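PDB 6IDY: lipase aflb from Neosartorya fumigata, which probably hydrolyses ester bonds of lipids, as a fungal lipase of the alpha/beta-hydrolase fold with a bound calcium ion. Local coordinates for residues 131-136 with 244-249; 141-146 with 209-214. One frame throughout, in Å; residues are numbered along the deposited sequence.

Both contacts lie on the same side of the molecule's centre, about 13 Å apart between their own centres, and both involve the chain just before or within helix 140-145. The order along the chain is nested: 131-136, 141-146, 209-214, 244-249, so contact 2 sits inside the loop that contact 1 closes. Contact 1 joins the loop before helix 140-145 to the end of helix 235-245; contact 2 packs helix 140-145 on helix 205-223. Y136 links them, since its ring meets W246 in contact 1 while its side chain also rests on E210 and Y214 of contact 2. Residues 131-146 are thus packed against helices 235-245 and 205-223 of the alpha/beta-hydrolase domain, which themselves touch.

Contact 1: residues 131-136 with 244-249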
loop_
_atom_site.group_PDB
_atom_site.type_symbol
_atom_site.label_atom_id
_atom_site.label_comp_id
_atom_site.label_asym_id
_atom_site.label_seq_id
_atom_site.Cartn_x
_atom_site.Cartn_y
_atom_site.Cartn_z
ATOM N N PRO A 131 18.744 10.626 20.141
ATOM C CA PRO A 131 18.063 10.234 21.391
ATOM C C PRO A 131 16.557 10.463 21.280
ATOM O O PRO A 131 16.121 11.484 20.742
ATOM C CB PRO A 131 18.703 11.146 22.450
ATOM C CG PRO A 131 20.012 11.561 21.859
ATOM C CD PRO A 131 19.761 11.672 20.391
ATOM N N GLY A 132 15.787 9.473 21.718
ATOM C CA GLY A 132 14.329 9.499 21.643
ATOM C C GLY A 132 13.772 8.523 20.630
ATOM O O GLY A 132 12.585 8.201 20.676
ATOM N N ASP A 133 14.618 8.053 19.697
ATOM C CA ASP A 133 14.217 7.064 18.697
ATOM C C ASP A 133 14.064 5.715 19.378
ATOM O O ASP A 133 14.842 5.387 20.275
ATOM C CB ASP A 133 15.276 6.938 17.589
ATOM C CG ASP A 133 15.367 8.087 16.603
ATOM O OD1 ASP A 133 14.513 8.997 16.661
ATOM O OD2 ASP A 133 16.280 8.072 15.774
ATOM N N ALA A 134 13.066 4.932 18.956
ATOM C CA ALA A 134 12.837 3.591 19.478
ATOM C C ALA A 134 14.000 2.692 19.055
ATOM O O ALA A 134 14.579 2.906 17.983
ATOM C CB ALA A 134 11.533 3.035 18.920
ATOM N N ARG A 135 14.349 1.703 19.893
ATOM C CA ARG A 135 15.408 0.758 19.549
ATOM C C ARG A 135 14.946 -0.149 18.409
ATOM O O ARG A 135 13.766 -0.504 18.330
ATOM C CB ARG A 135 15.867 -0.074 20.767
ATOM C CG ARG A 135 14.830 -1.056 21.340
ATOM C CD ARG A 135 15.437 -2.083 22.290
ATOM N NE ARG A 135 16.379 -2.993 21.631
ATOM C CZ ARG A 135 16.043 -4.130 21.023
ATOM N NH1 ARG A 135 14.770 -4.512 20.968
ATOM N NH2 ARG A 135 16.972 -4.888 20.459
ATOM N N TYR A 136 15.861 -0.482 17.504
ATOM C CA TYR A 136 15.538 -1.395 16.423
ATOM C C TYR A 136 15.646 -2.812 16.959
ATOM O O TYR A 136 16.582 -3.123 17.708
ATOM C CB TYR A 136 16.502 -1.224 15.240
ATOM C CG TYR A 136 16.261 -0.006 14.373
ATOM C CD1 TYR A 136 15.188 0.042 13.487
ATOM C CD2 TYR A 136 17.170 1.048 14.353
ATOM C CE1 TYR A 136 14.999 1.131 12.636
ATOM C CE2 TYR A 136 16.998 2.138 13.500
ATOM C CZ TYR A 136 15.902 2.181 12.653
ATOM O OH TYR A 136 15.725 3.263 11.827
ATOM N N LYS A 244 6.096 8.424 14.446
ATOM C CA LYS A 244 5.813 8.587 15.871
ATOM C C LYS A 244 6.985 8.131 16.760
ATOM O O LYS A 244 7.482 8.911 17.573
ATOM C CB LYS A 244 4.521 7.830 16.249
ATOM C CG LYS A 244 4.233 7.810 17.756
ATOM C CD LYS A 244 2.797 7.395 18.067
ATOM C CE LYS A 244 2.481 7.619 19.521
ATOM N NZ LYS A 244 1.290 6.838 19.935
ATOM N N TYR A 245 7.406 6.865 16.610
ATOM C CA TYR A 245 8.405 6.263 17.481
ATOM C C TYR A 245 9.859 6.468 17.049
ATOM O O TYR A 245 10.751 6.185 17.841
ATOM C CB TYR A 245 8.073 4.790 17.715
ATOM C CG TYR A 245 6.744 4.651 18.428
ATOM C CD1 TYR A 245 6.601 5.039 19.759
ATOM C CD2 TYR A 245 5.606 4.238 17.744
ATOM C CE1 TYR A 245 5.372 4.951 20.410
ATOM C CE2 TYR A 245 4.372 4.141 18.385
ATOM C CZ TYR A 245 4.259 4.503 19.718
ATOM O OH TYR A 245 3.044 4.410 20.349
ATOM N N TRP A 246 10.116 7.000 15.846
ATOM C CA TRP A 246 11.494 7.340 15.457
ATOM C C TRP A 246 11.421 8.823 15.097
ATOM O O TRP A 246 11.366 9.143 13.906
ATOM C CB TRP A 246 12.016 6.482 14.280
ATOM C CG TRP A 246 12.533 5.125 14.659
ATOM C CD1 TRP A 246 13.840 4.732 14.717
ATOM C CD2 TRP A 246 11.749 3.956 14.948
ATOM N NE1 TRP A 246 13.919 3.398 15.053
ATOM C CE2 TRP A 246 12.649 2.897 15.199
ATOM C CE3 TRP A 246 10.367 3.706 15.039
ATOM C CZ2 TRP A 246 12.215 1.608 15.531
ATOM C CZ3 TRP A 246 9.938 2.431 15.383
ATOM C CH2 TRP A 246 10.855 1.398 15.620
ATOM N N PRO A 247 11.321 9.746 16.100
ATOM C CA PRO A 247 11.158 11.181 15.775
ATOM C C PRO A 247 12.201 11.784 14.837
ATOM O O PRO A 247 11.898 12.783 14.184
ATOM C CB PRO A 247 11.173 11.867 17.147
ATOM C CG PRO A 247 10.773 10.819 18.100
ATOM C CD PRO A 247 11.331 9.540 17.564
ATOM N N SER A 248 13.413 11.189 14.747
ATOM C CA SER A 248 14.456 11.694 13.845
ATOM C C SER A 248 13.985 11.668 12.381
ATOM O O SER A 248 14.382 12.528 11.597
ATOM C CB SER A 248 15.740 10.888 14.002
ATOM O OG SER A 248 15.523 9.530 13.658
ATOM N N THR A 249 13.099 10.715 12.030
ATOM C CA THR A 249 12.542 10.579 10.678
ATOM C C THR A 249 11.670 11.773 10.293
ATOM O O THR A 249 11.650 12.149 9.120
ATOM C CB THR A 249 11.770 9.265 10.511
ATOM O OG1 THR A 249 10.600 9.292 11.329
ATOM C CG2 THR A 249 12.628 8.026 10.793
HETATM O O HOH W 1 10.309 6.310 20.499
#
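Where helix 235-245 ends, W246 breaks from helical geometry and the chain turns away; the loop 131-136 runs across this corner. The tight part is built on A134 and W246. The methyl CB of A134 sits 3.7 Å from the centroid of the W246 six-membered ring, only 9° off the normal, a clean CH-pi contact over the face. Y136 closes in obliquely, its ring plane at 38° to the indole, with W246 NE1 above its face 3.3 Å from Y136 CZ; Y126 meets the Y136 ring as well. In the backbone, A134 N donates to Y245 O (2.9 Å), nearly along the C=O axis. G132, by contrast, lies on the solvent side and meets the helix end mainly through water 1, which donates to both G132 O and Y245 O. Next along the chain from G132, D133 turns CG anti to its carbonyl carbon and clasps S248 with both syn lone pairs. Its OD1 takes S248 N at 3.1 Å, fairly straight at 163°. Its OD2 takes S248 OG at 2.7 Å. A130 N also donates to OD2, a third bond to the carboxylate. Such a donor-rich setting would probably keep D133 ionised.

Contact 2: residues 141-146 with 209-214; sequences NALRAA and SEYVAY
Helix 140-145 crosses helix 205-223 steeply here, the short axes 9.2 Å apart at closest and their N-to-C directions 75° from each other; the backbones come nearest at L143 and Y211, whose CA atoms are 5.4 Å apart. In this alpha/beta-hydrolase fold, helix 205-223 follows strand 190-195 of the central sheet and leads on to strand 227-232, so helix 140-145 is packed against one of the helices that flank the sheet. No direct hydrogen bond joins the two segments, and the grip is largely apolar. L143 is the wedge, entering between two tyrosines with CG anti to its carbonyl carbon (chi1 -69°). Its CD2 branch lies over one face of the Y211 ring, 3.9 Å from the centroid and 15° off the normal, a CH-pi contact, while L143 CB leans obliquely on Y214 CD2 at 3.7 Å. A146 CB touches the same Y211 ring at CD1 (3.6 Å), and L195 of the sheet backs both of these residues. The Y214 ring, sent out with CG anti to the backbone N, reaches across helix 140-145 to R144, its CE2 against R144 CB, and its OH lies in the plane of the guanidinium at the edge, though its hydrogen bond goes to E140. E210 turns its carboxylate to the chain just ahead of helix 140-145, accepting from S137 OG and V138 N. Beside the Y214 ring, in its plane, water 2 donates to L143 O and to Y211 O, 2.7 Å from each carbonyl oxygen.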
loop_
_atom_site.group_PDB
_atom_site.type_symbol
_atom_site.label_atom_id
_atom_site.label_comp_id
_atom_site.label_asym_id
_atom_site.label_seq_id
_atom_site.Cartn_x
_atom_site.Cartn_y
_atom_site.Cartn_z
ATOM N N ASN A 141 21.599 -4.947 8.509
ATOM C CA ASN A 141 21.755 -5.610 7.215
ATOM C C ASN A 141 20.412 -6.042 6.619
ATOM O O ASN A 141 20.208 -5.860 5.425
ATOM C CB ASN A 141 22.773 -6.769 7.279
ATOM C CG ASN A 141 22.356 -8.009 8.047
ATOM O OD1 ASN A 141 21.466 -7.997 8.906
ATOM N ND2 ASN A 141 23.012 -9.121 7.749
ATOM N N ALA A 142 19.491 -6.553 7.457
ATOM C CA ALA A 142 18.145 -6.961 7.048
ATOM C C ALA A 142 17.282 -5.737 6.689
ATOM O O ALA A 142 16.551 -5.783 5.703
ATOM C CB ALA A 142 17.478 -7.770 8.157
ATOM N N LEU A 143 17.379 -4.643 7.478
ATOM C CA LEU A 143 16.634 -3.400 7.235
ATOM C C LEU A 143 17.068 -2.767 5.904
ATOM O O LEU A 143 16.214 -2.428 5.084
ATOM C CB LEU A 143 16.842 -2.389 8.386
ATOM C CG LEU A 143 16.220 -2.716 9.744
ATOM C CD1 LEU A 143 16.832 -1.864 10.826
ATOM C CD2 LEU A 143 14.709 -2.507 9.736
ATOM N N ARG A 144 18.397 -2.629 5.692
ATOM C CA ARG A 144 18.967 -2.036 4.481
ATOM C C ARG A 144 18.700 -2.896 3.234
ATOM O O ARG A 144 18.449 -2.342 2.159
ATOM C CB ARG A 144 20.477 -1.793 4.668
ATOM C CG ARG A 144 21.102 -0.843 3.643
ATOM C CD ARG A 144 22.614 -0.990 3.591
ATOM N NE ARG A 144 23.254 -0.632 4.859
ATOM C CZ ARG A 144 24.485 -0.987 5.206
ATOM N NH1 ARG A 144 25.232 -1.716 4.386
ATOM N NH2 ARG A 144 24.980 -0.617 6.378
ATOM N N ALA A 145 18.748 -4.240 3.374
ATOM C CA ALA A 145 18.518 -5.162 2.250
ATOM C C ALA A 145 17.072 -5.147 1.721
ATOM O O ALA A 145 16.835 -5.577 0.594
ATOM C CB ALA A 145 18.953 -6.579 2.611
ATOM N N ALA A 146 16.119 -4.623 2.520
ATOM C CA ALA A 146 14.706 -4.509 2.139
ATOM C C ALA A 146 14.496 -3.377 1.119
ATOM O O ALA A 146 13.481 -3.359 0.421
ATOM C CB ALA A 146 13.853 -4.264 3.371
ATOM N N SER A 209 7.172 -1.394 10.501
ATOM C CA SER A 209 7.463 0.030 10.667
ATOM C C SER A 209 8.958 0.345 10.765
ATOM O O SER A 209 9.370 1.421 10.337
ATOM C CB SER A 209 6.742 0.568 11.896
ATOM O OG SER A 209 5.349 0.342 11.764
ATOM N N GLU A 210 9.761 -0.578 11.333
ATOM C CA GLU A 210 11.213 -0.430 11.486
ATOM C C GLU A 210 11.881 -0.287 10.127
ATOM O O GLU A 210 12.830 0.486 9.986
ATOM C CB GLU A 210 11.811 -1.631 12.226
ATOM C CG GLU A 210 11.433 -1.677 13.694
ATOM C CD GLU A 210 12.269 -2.627 14.522
ATOM O OE1 GLU A 210 13.445 -2.864 14.167
ATOM O OE2 GLU A 210 11.751 -3.126 15.542
ATOM N N TYR A 211 11.368 -1.028 9.123
ATOM C CA TYR A 211 11.867 -0.975 7.756
ATOM C C TYR A 211 11.624 0.395 7.140
ATOM O O TYR A 211 12.480 0.872 6.410
ATOM C CB TYR A 211 11.259 -2.100 6.906
ATOM C CG TYR A 211 11.732 -3.471 7.336
ATOM C CD1 TYR A 211 12.886 -4.033 6.799
ATOM C CD2 TYR A 211 11.049 -4.193 8.312
ATOM C CE1 TYR A 211 13.343 -5.284 7.210
ATOM C CE2 TYR A 211 11.498 -5.442 8.737
ATOM C CZ TYR A 211 12.641 -5.987 8.175
ATOM O OH TYR A 211 13.068 -7.231 8.557
ATOM N N VAL A 212 10.481 1.036 7.466
ATOM C CA VAL A 212 10.132 2.380 6.996
ATOM C C VAL A 212 11.044 3.406 7.680
ATOM O O VAL A 212 11.623 4.242 6.988
ATOM C CB VAL A 212 8.627 2.735 7.168
ATOM C CG1 VAL A 212 8.340 4.161 6.695
ATOM C CG2 VAL A 212 7.743 1.747 6.428
ATOM N N ALA A 213 11.170 3.337 9.024
ATOM C CA ALA A 213 12.023 4.245 9.812
ATOM C C ALA A 213 13.464 4.178 9.321
ATOM O O ALA A 213 14.065 5.224 9.073
ATOM C CB ALA A 213 11.959 3.891 11.292
ATOM N N TYR A 214 14.000 2.951 9.117
ATOM C CA TYR A 214 15.359 2.823 8.606
ATOM C C TYR A 214 15.478 3.343 7.180
ATOM O O TYR A 214 16.432 4.067 6.904
ATOM C CB TYR A 214 15.926 1.398 8.746
ATOM C CG TYR A 214 17.392 1.326 8.378
ATOM C CD1 TYR A 214 18.380 1.660 9.299
ATOM C CD2 TYR A 214 17.791 0.954 7.096
ATOM C CE1 TYR A 214 19.731 1.612 8.958
ATOM C CE2 TYR A 214 19.136 0.915 6.741
ATOM C CZ TYR A 214 20.105 1.241 7.676
ATOM O OH TYR A 214 21.433 1.204 7.322
HETATM O O HOH W 2 14.836 -0.148 5.568
#